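Local coordinates for FAD-dependent pyridine nucleotide-disulphide oxidoreductase (Desulfovibrio vulgaris, PDB 3IWA), which probably uses a bound FAD to pass electrons from NADH or NADPH to a disulphide or a related acceptor, as other enzymes of its family do, at residues V130-L135 / V225-G230; L172-V176 / V342-E346; T186-A192 / V217-E223; G274-V278 / A291-T297; N368-E372 / V452-A457. One frame throughout, in Å; residues are numbered along the deposited sequence.

Contact 1: V130-L135 / V225-G230; sequences VEGMDL and VVRLEG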
# COMPACT_ATOMS: atom_id res chain seq x y z
N VAL A 130 -18.80 -26.74 28.25
CA VAL A 130 -18.45 -26.66 29.65
C VAL A 130 -19.61 -26.07 30.43
O VAL A 130 -20.48 -25.37 29.88
CB VAL A 130 -17.21 -25.76 29.90
CG1 VAL A 130 -15.96 -26.32 29.20
CG2 VAL A 130 -17.49 -24.35 29.44
N GLU A 131 -19.58 -26.33 31.72
CA GLU A 131 -20.62 -25.96 32.67
C GLU A 131 -20.62 -24.44 32.88
O GLU A 131 -19.57 -23.81 32.94
CB GLU A 131 -20.33 -26.72 33.97
CG GLU A 131 -21.23 -26.46 35.16
CD GLU A 131 -20.75 -27.23 36.40
OE1 GLU A 131 -20.64 -28.48 36.31
OE2 GLU A 131 -20.46 -26.60 37.45
N GLY A 132 -21.81 -23.84 32.96
CA GLY A 132 -21.93 -22.42 33.29
C GLY A 132 -21.89 -21.48 32.10
O GLY A 132 -21.93 -20.27 32.26
N MET A 133 -21.86 -22.04 30.89
CA MET A 133 -21.88 -21.21 29.68
C MET A 133 -23.27 -20.60 29.42
O MET A 133 -23.52 -20.04 28.34
CB MET A 133 -21.39 -22.03 28.47
CG MET A 133 -19.85 -22.11 28.38
SD MET A 133 -19.07 -20.56 27.91
CE MET A 133 -17.49 -20.70 28.72
N ASP A 134 -24.16 -20.70 30.42
CA ASP A 134 -25.53 -20.17 30.38
C ASP A 134 -25.76 -19.04 31.39
O ASP A 134 -26.88 -18.55 31.49
CB ASP A 134 -26.56 -21.28 30.64
CG ASP A 134 -26.33 -22.02 31.99
OD1 ASP A 134 -27.32 -22.20 32.74
OD2 ASP A 134 -25.17 -22.40 32.29
N LEU A 135 -24.73 -18.63 32.11
CA LEU A 135 -24.90 -17.64 33.17
C LEU A 135 -25.03 -16.26 32.58
O LEU A 135 -24.52 -15.98 31.50
CB LEU A 135 -23.71 -17.67 34.13
CG LEU A 135 -23.50 -18.95 34.95
CD1 LEU A 135 -22.12 -18.92 35.54
CD2 LEU A 135 -24.58 -19.10 36.03
N VAL A 225 -10.30 -23.33 29.34
CA VAL A 225 -11.41 -23.02 30.22
C VAL A 225 -12.07 -24.36 30.57
O VAL A 225 -12.46 -25.13 29.68
CB VAL A 225 -12.45 -22.03 29.59
CG1 VAL A 225 -13.69 -21.96 30.45
CG2 VAL A 225 -11.87 -20.65 29.41
N VAL A 226 -12.17 -24.62 31.87
CA VAL A 226 -12.73 -25.88 32.37
C VAL A 226 -14.19 -25.75 32.80
O VAL A 226 -14.99 -26.65 32.54
CB VAL A 226 -11.86 -26.47 33.50
CG1 VAL A 226 -12.68 -27.32 34.43
CG2 VAL A 226 -10.71 -27.30 32.88
N ARG A 227 -14.53 -24.65 33.45
CA ARG A 227 -15.91 -24.33 33.72
C ARG A 227 -16.04 -22.87 34.21
O ARG A 227 -15.06 -22.25 34.62
CB ARG A 227 -16.51 -25.30 34.76
CG ARG A 227 -16.07 -25.04 36.19
CD ARG A 227 -16.78 -25.92 37.25
NE ARG A 227 -15.92 -25.89 38.42
CZ ARG A 227 -14.80 -26.59 38.54
NH1 ARG A 227 -14.44 -27.45 37.60
NH2 ARG A 227 -14.06 -26.46 39.62
N LEU A 228 -17.25 -22.33 34.09
CA LEU A 228 -17.62 -21.06 34.70
C LEU A 228 -18.47 -21.32 35.96
O LEU A 228 -19.35 -22.18 35.95
CB LEU A 228 -18.40 -20.17 33.74
CG LEU A 228 -17.79 -19.88 32.37
CD1 LEU A 228 -18.55 -18.70 31.69
CD2 LEU A 228 -16.29 -19.61 32.46
N GLU A 229 -18.18 -20.57 37.01
CA GLU A 229 -18.88 -20.65 38.28
C GLU A 229 -19.64 -19.36 38.55
O GLU A 229 -19.13 -18.25 38.26
CB GLU A 229 -17.91 -20.95 39.41
CG GLU A 229 -17.86 -22.43 39.70
CD GLU A 229 -16.73 -22.87 40.57
OE1 GLU A 229 -16.31 -22.09 41.46
OE2 GLU A 229 -16.29 -24.03 40.38
N GLY A 230 -20.86 -19.52 39.09
CA GLY A 230 -21.79 -18.42 39.28
C GLY A 230 -22.42 -18.26 40.66
O GLY A 230 -22.48 -19.22 41.46

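Contact 2: L172-V176 / V342-E346; sequences LEMAV and VKLFE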
# COMPACT_ATOMS: atom_id res chain seq x y z
N LEU A 172 -8.58 -9.20 21.61
CA LEU A 172 -7.57 -8.22 21.95
C LEU A 172 -8.15 -6.83 21.89
O LEU A 172 -7.87 -6.03 22.75
CB LEU A 172 -6.35 -8.32 21.03
CG LEU A 172 -5.50 -9.58 21.11
CD1 LEU A 172 -4.12 -9.20 20.59
CD2 LEU A 172 -5.42 -10.10 22.51
N GLU A 173 -8.97 -6.54 20.88
CA GLU A 173 -9.62 -5.21 20.81
C GLU A 173 -10.49 -4.95 22.05
O GLU A 173 -10.52 -3.84 22.56
CB GLU A 173 -10.48 -5.04 19.54
CG GLU A 173 -9.74 -5.24 18.19
CD GLU A 173 -9.29 -3.93 17.56
OE1 GLU A 173 -8.44 -3.24 18.16
OE2 GLU A 173 -9.80 -3.60 16.45
N MET A 174 -11.21 -5.99 22.51
CA MET A 174 -12.04 -5.87 23.71
C MET A 174 -11.14 -5.68 24.94
O MET A 174 -11.43 -4.85 25.79
CB MET A 174 -12.96 -7.08 23.91
CG MET A 174 -14.18 -7.15 22.99
SD MET A 174 -15.53 -6.02 23.39
CE MET A 174 -15.13 -5.54 25.06
N ALA A 175 -10.04 -6.43 25.02
CA ALA A 175 -9.12 -6.29 26.17
C ALA A 175 -8.74 -4.83 26.37
O ALA A 175 -8.84 -4.28 27.47
CB ALA A 175 -7.85 -7.12 25.97
N VAL A 176 -8.30 -4.23 25.26
CA VAL A 176 -7.80 -2.87 25.22
C VAL A 176 -8.92 -1.88 25.56
O VAL A 176 -8.74 -1.03 26.40
CB VAL A 176 -7.21 -2.56 23.82
CG1 VAL A 176 -6.93 -1.06 23.65
CG2 VAL A 176 -5.94 -3.38 23.59
N VAL A 342 -4.86 -4.31 14.00
CA VAL A 342 -5.29 -4.10 15.38
C VAL A 342 -4.46 -2.98 16.02
O VAL A 342 -3.22 -2.98 15.94
CB VAL A 342 -5.09 -5.35 16.25
CG1 VAL A 342 -6.00 -5.30 17.42
CG2 VAL A 342 -5.39 -6.59 15.49
N LYS A 343 -5.13 -2.03 16.65
CA LYS A 343 -4.47 -1.01 17.43
C LYS A 343 -4.52 -1.44 18.90
O LYS A 343 -5.58 -1.79 19.43
CB LYS A 343 -5.16 0.33 17.20
CG LYS A 343 -4.73 1.47 18.15
CD LYS A 343 -3.63 2.37 17.58
CE LYS A 343 -3.00 3.26 18.69
NZ LYS A 343 -2.35 2.45 19.79
N LEU A 344 -3.33 -1.46 19.53
CA LEU A 344 -3.17 -1.84 20.93
C LEU A 344 -2.87 -0.58 21.75
O LEU A 344 -3.19 0.52 21.32
CB LEU A 344 -2.11 -2.96 21.11
CG LEU A 344 -2.30 -4.24 20.29
CD1 LEU A 344 -1.12 -5.16 20.43
CD2 LEU A 344 -3.56 -4.94 20.71
N PHE A 345 -2.28 -0.70 22.93
CA PHE A 345 -2.12 0.49 23.77
C PHE A 345 -1.17 1.48 23.13
O PHE A 345 -1.54 2.62 22.90
CB PHE A 345 -1.68 0.10 25.17
CG PHE A 345 -2.77 -0.57 25.95
CD1 PHE A 345 -3.69 0.18 26.64
CD2 PHE A 345 -2.89 -1.95 25.94
CE1 PHE A 345 -4.73 -0.44 27.35
CE2 PHE A 345 -3.90 -2.59 26.64
CZ PHE A 345 -4.83 -1.83 27.36
N GLU A 346 0.02 1.02 22.81
CA GLU A 346 1.04 1.87 22.17
C GLU A 346 1.40 1.41 20.75
O GLU A 346 1.57 2.22 19.86
CB GLU A 346 2.30 1.94 23.06
CG GLU A 346 2.04 2.50 24.47
CD GLU A 346 2.87 1.80 25.53
OE1 GLU A 346 4.09 1.62 25.29
OE2 GLU A 346 2.31 1.42 26.59

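Contact 3: T186-A192 / V217-E223; sequences TTVVELA and VVVHTGE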
# COMPACT_ATOMS: atom_id res chain seq x y z
N THR A 186 -8.64 -6.62 33.49
CA THR A 186 -8.86 -7.42 32.30
C THR A 186 -7.79 -8.48 32.14
O THR A 186 -6.61 -8.19 32.25
CB THR A 186 -8.90 -6.52 31.06
OG1 THR A 186 -9.83 -5.46 31.30
CG2 THR A 186 -9.38 -7.28 29.84
N THR A 187 -8.25 -9.70 31.88
CA THR A 187 -7.38 -10.86 31.65
C THR A 187 -7.81 -11.57 30.36
O THR A 187 -8.99 -11.78 30.12
CB THR A 187 -7.49 -11.86 32.79
OG1 THR A 187 -7.32 -11.15 34.02
CG2 THR A 187 -6.45 -12.97 32.68
N VAL A 188 -6.84 -11.91 29.52
CA VAL A 188 -7.09 -12.68 28.30
C VAL A 188 -6.62 -14.08 28.56
O VAL A 188 -5.53 -14.26 29.06
CB VAL A 188 -6.37 -12.12 27.05
CG1 VAL A 188 -6.64 -13.01 25.86
CG2 VAL A 188 -6.80 -10.72 26.75
N VAL A 189 -7.45 -15.06 28.24
CA VAL A 189 -7.11 -16.46 28.35
C VAL A 189 -7.23 -17.12 26.97
O VAL A 189 -8.28 -17.13 26.37
CB VAL A 189 -8.04 -17.20 29.38
CG1 VAL A 189 -7.76 -18.72 29.38
CG2 VAL A 189 -7.89 -16.58 30.79
N GLU A 190 -6.13 -17.69 26.50
CA GLU A 190 -6.03 -18.25 25.17
C GLU A 190 -5.53 -19.70 25.25
O GLU A 190 -4.53 -20.01 25.88
CB GLU A 190 -5.10 -17.37 24.32
CG GLU A 190 -4.68 -17.95 22.97
CD GLU A 190 -5.83 -18.23 22.05
OE1 GLU A 190 -6.59 -17.29 21.79
OE2 GLU A 190 -5.96 -19.38 21.57
N LEU A 191 -6.26 -20.56 24.59
CA LEU A 191 -5.94 -21.95 24.48
C LEU A 191 -4.63 -22.21 23.70
O LEU A 191 -3.78 -22.98 24.15
CB LEU A 191 -7.14 -22.65 23.85
CG LEU A 191 -7.05 -24.15 23.58
CD1 LEU A 191 -7.11 -24.93 24.89
CD2 LEU A 191 -8.18 -24.58 22.61
N ALA A 192 -4.45 -21.56 22.56
CA ALA A 192 -3.23 -21.74 21.75
C ALA A 192 -2.01 -21.21 22.51
O ALA A 192 -2.15 -20.37 23.42
CB ALA A 192 -3.37 -21.05 20.39
N VAL A 217 -2.98 -5.56 31.23
CA VAL A 217 -3.77 -6.70 30.82
C VAL A 217 -2.92 -7.93 31.11
O VAL A 217 -1.80 -8.04 30.64
CB VAL A 217 -4.17 -6.63 29.35
CG1 VAL A 217 -4.84 -7.90 28.94
CG2 VAL A 217 -5.06 -5.45 29.12
N VAL A 218 -3.46 -8.85 31.90
CA VAL A 218 -2.79 -10.11 32.12
C VAL A 218 -3.17 -11.05 30.98
O VAL A 218 -4.35 -11.11 30.57
CB VAL A 218 -3.23 -10.74 33.46
CG1 VAL A 218 -2.59 -12.13 33.65
CG2 VAL A 218 -2.87 -9.78 34.62
N VAL A 219 -2.18 -11.81 30.50
CA VAL A 219 -2.39 -12.78 29.43
C VAL A 219 -1.98 -14.20 29.80
O VAL A 219 -0.89 -14.44 30.26
CB VAL A 219 -1.62 -12.35 28.16
CG1 VAL A 219 -1.89 -13.31 27.02
CG2 VAL A 219 -2.00 -10.92 27.79
N HIS A 220 -2.87 -15.16 29.58
CA HIS A 220 -2.52 -16.55 29.80
C HIS A 220 -2.72 -17.27 28.50
O HIS A 220 -3.81 -17.21 27.92
CB HIS A 220 -3.39 -17.20 30.89
CG HIS A 220 -3.27 -16.55 32.24
ND1 HIS A 220 -2.10 -16.56 32.97
CD2 HIS A 220 -4.17 -15.87 32.99
CE1 HIS A 220 -2.29 -15.90 34.10
NE2 HIS A 220 -3.54 -15.47 34.14
N THR A 221 -1.66 -17.94 28.05
CA THR A 221 -1.67 -18.81 26.87
C THR A 221 -1.48 -20.28 27.26
O THR A 221 -1.12 -20.62 28.39
CB THR A 221 -0.59 -18.35 25.83
OG1 THR A 221 0.69 -18.22 26.47
CG2 THR A 221 -0.98 -17.01 25.21
N GLY A 222 -1.69 -21.18 26.31
CA GLY A 222 -1.70 -22.58 26.61
C GLY A 222 -2.61 -22.93 27.79
O GLY A 222 -2.29 -23.83 28.56
N GLU A 223 -3.76 -22.26 27.88
CA GLU A 223 -4.64 -22.37 29.04
C GLU A 223 -6.10 -22.56 28.64
O GLU A 223 -6.63 -21.79 27.84
CB GLU A 223 -4.48 -21.14 29.91
CG GLU A 223 -5.14 -21.29 31.28
CD GLU A 223 -4.54 -20.44 32.35
OE1 GLU A 223 -3.35 -20.09 32.28
OE2 GLU A 223 -5.28 -20.15 33.31

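Contact 4: G274-V278 / A291-T297; sequences GAIIV and AGGDCVT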
# COMPACT_ATOMS: atom_id res chain seq x y z
N GLY A 274 -20.29 -25.56 7.50
CA GLY A 274 -21.63 -24.93 7.42
C GLY A 274 -21.67 -23.57 6.71
O GLY A 274 -22.70 -22.90 6.73
N ALA A 275 -20.56 -23.15 6.10
CA ALA A 275 -20.51 -21.85 5.44
C ALA A 275 -21.22 -21.99 4.10
O ALA A 275 -21.02 -22.96 3.40
CB ALA A 275 -19.06 -21.36 5.25
N ILE A 276 -22.07 -21.02 3.77
CA ILE A 276 -22.78 -20.99 2.49
C ILE A 276 -21.77 -20.79 1.34
O ILE A 276 -20.92 -19.89 1.39
CB ILE A 276 -23.81 -19.87 2.47
CG1 ILE A 276 -24.92 -20.14 3.50
CG2 ILE A 276 -24.38 -19.69 1.10
CD1 ILE A 276 -25.83 -18.96 3.70
N ILE A 277 -21.86 -21.65 0.32
CA ILE A 277 -20.95 -21.60 -0.79
C ILE A 277 -21.54 -20.66 -1.81
O ILE A 277 -22.67 -20.83 -2.24
CB ILE A 277 -20.73 -22.99 -1.40
CG1 ILE A 277 -19.99 -23.90 -0.40
CG2 ILE A 277 -19.95 -22.93 -2.75
CD1 ILE A 277 -19.90 -25.35 -0.90
N VAL A 278 -20.77 -19.64 -2.19
CA VAL A 278 -21.18 -18.68 -3.21
C VAL A 278 -20.19 -18.56 -4.36
O VAL A 278 -18.99 -18.77 -4.20
CB VAL A 278 -21.39 -17.30 -2.58
CG1 VAL A 278 -22.51 -17.37 -1.54
CG2 VAL A 278 -20.10 -16.79 -1.97
N ALA A 291 -25.72 -14.36 -0.72
CA ALA A 291 -25.23 -14.48 0.64
C ALA A 291 -23.87 -13.79 0.72
O ALA A 291 -23.12 -13.79 -0.23
CB ALA A 291 -25.10 -15.96 1.03
N GLY A 292 -23.58 -13.19 1.86
CA GLY A 292 -22.24 -12.67 2.12
C GLY A 292 -21.96 -12.52 3.61
O GLY A 292 -22.79 -12.87 4.45
N GLY A 293 -20.77 -11.99 3.93
CA GLY A 293 -20.41 -11.65 5.30
C GLY A 293 -19.84 -12.88 5.96
O GLY A 293 -19.21 -13.69 5.31
N ASP A 294 -20.09 -13.04 7.25
CA ASP A 294 -19.53 -14.16 8.01
C ASP A 294 -20.28 -15.51 7.87
O ASP A 294 -20.03 -16.41 8.67
CB ASP A 294 -19.55 -13.85 9.52
CG ASP A 294 -18.96 -12.51 9.88
OD1 ASP A 294 -18.23 -11.89 9.07
OD2 ASP A 294 -19.22 -12.08 11.03
N CYS A 295 -21.23 -15.63 6.95
CA CYS A 295 -21.97 -16.87 6.77
C CYS A 295 -21.55 -17.62 5.52
O CYS A 295 -22.05 -18.71 5.26
CB CYS A 295 -23.47 -16.63 6.76
SG CYS A 295 -24.21 -15.61 5.43
N VAL A 296 -20.59 -17.06 4.79
CA VAL A 296 -20.13 -17.63 3.54
C VAL A 296 -18.66 -18.05 3.57
O VAL A 296 -17.88 -17.57 4.38
CB VAL A 296 -20.36 -16.64 2.34
CG1 VAL A 296 -21.84 -16.19 2.25
CG2 VAL A 296 -19.44 -15.40 2.43
N THR A 297 -18.32 -18.94 2.64
CA THR A 297 -16.95 -19.24 2.25
C THR A 297 -16.68 -18.64 0.89
O THR A 297 -17.52 -18.69 0.03
CB THR A 297 -16.63 -20.78 2.16
OG1 THR A 297 -15.29 -20.98 1.65
CG2 THR A 297 -17.62 -21.53 1.23
O HOH W 1 -17.41 -19.91 -2.33

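Contact 5: N368-E372 / V452-A457; sequences NVHVE and VAGNVA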
# COMPACT_ATOMS: atom_id res chain seq x y z
N ASN A 368 9.97 -17.81 7.42
CA ASN A 368 9.64 -16.53 7.95
C ASN A 368 10.90 -15.67 8.00
O ASN A 368 11.84 -15.97 8.74
CB ASN A 368 9.10 -16.71 9.36
CG ASN A 368 8.22 -15.55 9.82
OD1 ASN A 368 8.29 -15.14 10.97
ND2 ASN A 368 7.37 -15.06 8.94
N VAL A 369 10.91 -14.60 7.21
CA VAL A 369 12.01 -13.64 7.15
C VAL A 369 11.64 -12.35 7.89
O VAL A 369 10.64 -11.73 7.59
CB VAL A 369 12.27 -13.31 5.68
CG1 VAL A 369 13.37 -12.28 5.52
CG2 VAL A 369 12.61 -14.58 4.92
N HIS A 370 12.43 -11.93 8.85
CA HIS A 370 12.14 -10.69 9.57
C HIS A 370 13.15 -9.58 9.27
O HIS A 370 14.28 -9.82 8.92
CB HIS A 370 12.06 -10.93 11.07
CG HIS A 370 13.24 -11.66 11.62
ND1 HIS A 370 14.35 -11.00 12.09
CD2 HIS A 370 13.50 -12.98 11.72
CE1 HIS A 370 15.26 -11.89 12.47
NE2 HIS A 370 14.76 -13.10 12.26
N VAL A 371 12.69 -8.36 9.43
CA VAL A 371 13.46 -7.18 9.21
C VAL A 371 13.00 -6.18 10.24
O VAL A 371 11.80 -6.09 10.50
CB VAL A 371 13.16 -6.62 7.83
CG1 VAL A 371 13.59 -5.21 7.77
CG2 VAL A 371 13.83 -7.47 6.74
N GLU A 372 13.95 -5.46 10.84
CA GLU A 372 13.65 -4.38 11.80
C GLU A 372 14.29 -3.08 11.36
O GLU A 372 15.25 -3.10 10.59
CB GLU A 372 14.13 -4.72 13.22
CG GLU A 372 13.48 -5.96 13.82
CD GLU A 372 13.97 -7.25 13.20
OE1 GLU A 372 15.18 -7.34 12.91
OE2 GLU A 372 13.16 -8.17 13.00
N VAL A 452 13.63 -4.03 1.40
CA VAL A 452 14.67 -4.68 2.20
C VAL A 452 14.20 -6.08 2.59
O VAL A 452 14.95 -7.02 2.50
CB VAL A 452 15.07 -3.81 3.41
CG1 VAL A 452 16.04 -4.57 4.40
CG2 VAL A 452 15.69 -2.47 2.91
N ALA A 453 12.92 -6.25 2.94
CA ALA A 453 12.42 -7.58 3.30
C ALA A 453 12.56 -8.53 2.12
O ALA A 453 12.90 -9.69 2.31
CB ALA A 453 10.97 -7.52 3.78
N GLY A 454 12.24 -8.06 0.92
CA GLY A 454 12.41 -8.88 -0.29
C GLY A 454 13.87 -9.26 -0.58
O GLY A 454 14.15 -10.36 -1.02
N ASN A 455 14.80 -8.36 -0.29
CA ASN A 455 16.23 -8.63 -0.48
C ASN A 455 16.76 -9.66 0.54
O ASN A 455 17.45 -10.61 0.15
CB ASN A 455 17.04 -7.33 -0.42
CG ASN A 455 16.68 -6.34 -1.56
OD1 ASN A 455 15.98 -6.65 -2.54
ND2 ASN A 455 17.16 -5.14 -1.41
N VAL A 456 16.41 -9.48 1.81
CA VAL A 456 16.75 -10.46 2.84
C VAL A 456 16.17 -11.84 2.56
O VAL A 456 16.86 -12.84 2.71
CB VAL A 456 16.34 -10.01 4.25
CG1 VAL A 456 16.63 -11.13 5.24
CG2 VAL A 456 17.05 -8.73 4.63
N ALA A 457 14.93 -11.91 2.07
CA ALA A 457 14.33 -13.19 1.70
C ALA A 457 14.99 -13.89 0.49
O ALA A 457 15.08 -15.12 0.41
CB ALA A 457 12.85 -12.97 1.42

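Contact 1: V130-L135 / V225-G230
Leu228 turns its isobutyl end against the bend at Gly132 and Met133, where the methyl CE of Met133 reaches CD1 of Leu228 at 3.7 Å and lies almost as near its CG. The methionine gets there by bending at chi2 (-71°), which brings a flexible, apolar tip back against the branched leucine. At the end of the turn, CD1 of Leu135 lies 3.8 Å from CA of Gly230; glycine suits the spot because the leucine end, CD2 included, lies close over its backbone. Val130 works at the other end, its CG1 coming within 3.5 Å of the carbonyl O of Val226. Gly132 is the third residue of a type II turn, and its positive phi of 90° suits glycine; Leu228 O lies close beside its CA. The two backbones are joined by one bond, from Leu228 N to Glu131 O at 3.0 Å, nearly straight at hydrogen. Glu131 and Arg227 run side by side, pointing the same way, OE2 of Glu131 lying 3.7 Å from CD of Arg227, while the guanidinium spends NE on OE2 of Glu229 in a 2.7 Å salt bridge. Glu229 also pairs with Arg237. The turn, from the loop between strands 123-125 and 138-140, thus packs beside edge strand 225-230 of an antiparallel sheet, whose neighbour 235-240 pairs with it through a classic beta bulge at Val226 and Arg227, both facing Ile239.

Contact 2: L172-V176 / V342-E346
Val176 and Phe345 approach from opposite directions, the valine arriving over a face of the ring. Its CG1 stands 4.3 Å above the ring plane, over the centre, and its CG2 lies 3.8 Å from CE2 of Phe345, apolar packing to which a compact branched residue is well suited. Leu344 meets the same valine at about a right angle, CD2 of Leu344 lying 4.0 Å from CG2 of Val176; that CG2 therefore sits between a leucine methyl and the aromatic ring. One helical turn earlier, Leu172 adds its CD1 to CD2 of Leu344. Glu173 crosses Val342 obliquely: a bend at chi2 (-97°) brings OE1 of Glu173 to 3.3 Å from CG1 of Val342. The aliphatic CG of this partly exposed glutamate packs on the same methyl. Lys343 instead curls back along its own segment, NZ giving a 2.6 Å bond to Leu344 O. Helix 169-182, which follows a GxGxxG-like turn of what is probably the nucleotide-binding domain, here meets the start of the dimerisation-domain region at strand 340-343. Helix 202-214 packs against the same residues, its Leu208 and Leu212 touching Leu344 while its Asp211 accepts from the backbone N of Phe345.

Contact 3: T186-A192 / V217-E223
Thr187 packs beside Val218, and the threonine's branches can be followed outward. Its CB lies 3.9 Å from Val218 O; OG1 runs alongside CB of Val218; chi1 (-50°) sets OG1 beside the backbone N and turns CG2 anti to it, and CG2 reaches 3.5 Å from Val218 O and 3.7 Å from CD2 of His220. The beta-branched threonine thus lies between Val218 and His220 on one face of the sheet. Val189 shares that face, its CG2 at the edge of the imidazole and its CG1 3.6 Å from Glu223 O. Val188 points to the other face, where CG2 meets CG1 of Val217. These strands belong to a beta-alpha-beta unit (strand 185-189, helix 202-214, strand 218-220) in the five-stranded parallel sheet of a Rossmann-type domain, probably the one that binds the pyridine nucleotide. Their axes lie 4.7 Å apart and 16° from parallel. A ladder of backbone bonds runs between them, with Val188 N giving to Val218 O at 2.8 Å and His220 N to Val188 O. Past the strand ends the chains stay linked: Glu223 N bonds to Glu190 O, and Gly222, whose positive phi suits a residue without a side chain, gives its N to Ala192 O. Glu190 folds back at chi2 to accept from Ala192 N with OE2, while OE1 takes the N of Gly167, beside a GxGxxG-like pattern.

Contact 4: G274-V278 / A291-T297
The backbones pair in parallel for a short, weakly bonded length, with Ile276 N giving a 2.7 Å bond to Cys295 O and Thr297 N returning one of 3.0 Å to Ile276 O. Ile276 is thus held on both its amide N and its carbonyl O, with Val296 opposite it. Its side chain turns to the face it shares with Val296. There CG2 of Ile276 rests 3.8 Å from CB of Ala291, and CD1 extends to SG of Cys295 at 4.1 Å. A long branched isoleucine can reach both partners, and the small alanine lets it come close. Val278 enters the same cluster with CG1, which is anti to the carbonyl carbon (chi1 -62°) and touches CB of Ala291 at 3.9 Å and CG1 of Val296 at 4.0 Å. On the other face, CG1 of Ile277 runs beside CG2 of Thr297, pointing the same way, at 3.7 Å, and the methyl of Ala275 packs against the Thr297 backbone and CB. Threonine fits here because its methyl faces the isoleucine while OG1 bonds to the carbonyl of Gly307 on the third strand of this small mixed sheet. The Ala-Gly-Gly-Asp run at 291-294 resembles the glycine-aspartate motif that contacts FAD in relatives, although no FAD is modelled here. A water gives hydrogens to both Val278 O and Thr297 O. The interface is mainly apolar, joined across the segments by two direct backbone bonds and this water bridge; the paired length is short, so cohesion probably owes much to the packed methyls.

Contact 5: N368-E372 / V452-A457
A helix laid across the outer strand of an antiparallel sheet forms this contact: strand 366-372 is the outermost strand, within this chain, of the sheet in the region related to the dimerisation domain of this family, and helix 449-461 packs on one face of it. Over the paired segments the axes pass 8.2 Å apart at 135°. Alternate strand residues, Val369 and Val371, point to the helix, while His370 between them points away and bonds through ND1 to OE2 of Glu372. CG1 of Val369, anti to the backbone N (chi1 178°), meets CG1 of Val456 at 3.5 Å, a tight pair, and its CG2 rests 3.9 Å from CB of Ala457. Val371 presses CG2 to 3.7 Å from CA of Ala453, with CG1 near Val452. Val456 thus sets its two methyls against both strand valines, CG1 to Val369 and CG2 to Val371, and small Ala453 and Ala457, one turn apart, let the strand methyls come close to the helix backbone. Asn455, directed elsewhere, bonds to Ser433 and packs on Arg320 of the second subunit. Across the two segments the contact is purely apolar, so its hold rests on burying valines against valines and alanines, with fit of shape in place of directed bonds.

Overall arrangement
From the N terminus, the chain enters contact 1 at 130-135 and closes it only at 225-230, after some 90 residues. Within that span lies contact 3, which joins successive strands of one parallel sheet. Contact 2 opens at 172-176, before contact 1 has closed, and ends at 342-346, so the two loops cross; it encloses contacts 3 and 4 and joins the Rossmann-type domain to the dimerisation region. Contacts 2 and 3 touch, Ala175 packing on Thr186 and Val188. Contact 4, on the opposite side of the chain's centre from both, pairs strands of a small mixed sheet. Contact 5 follows in series, packing the C-terminal helix on the dimerisation-region sheet that also holds strand 340-343 of contact 2.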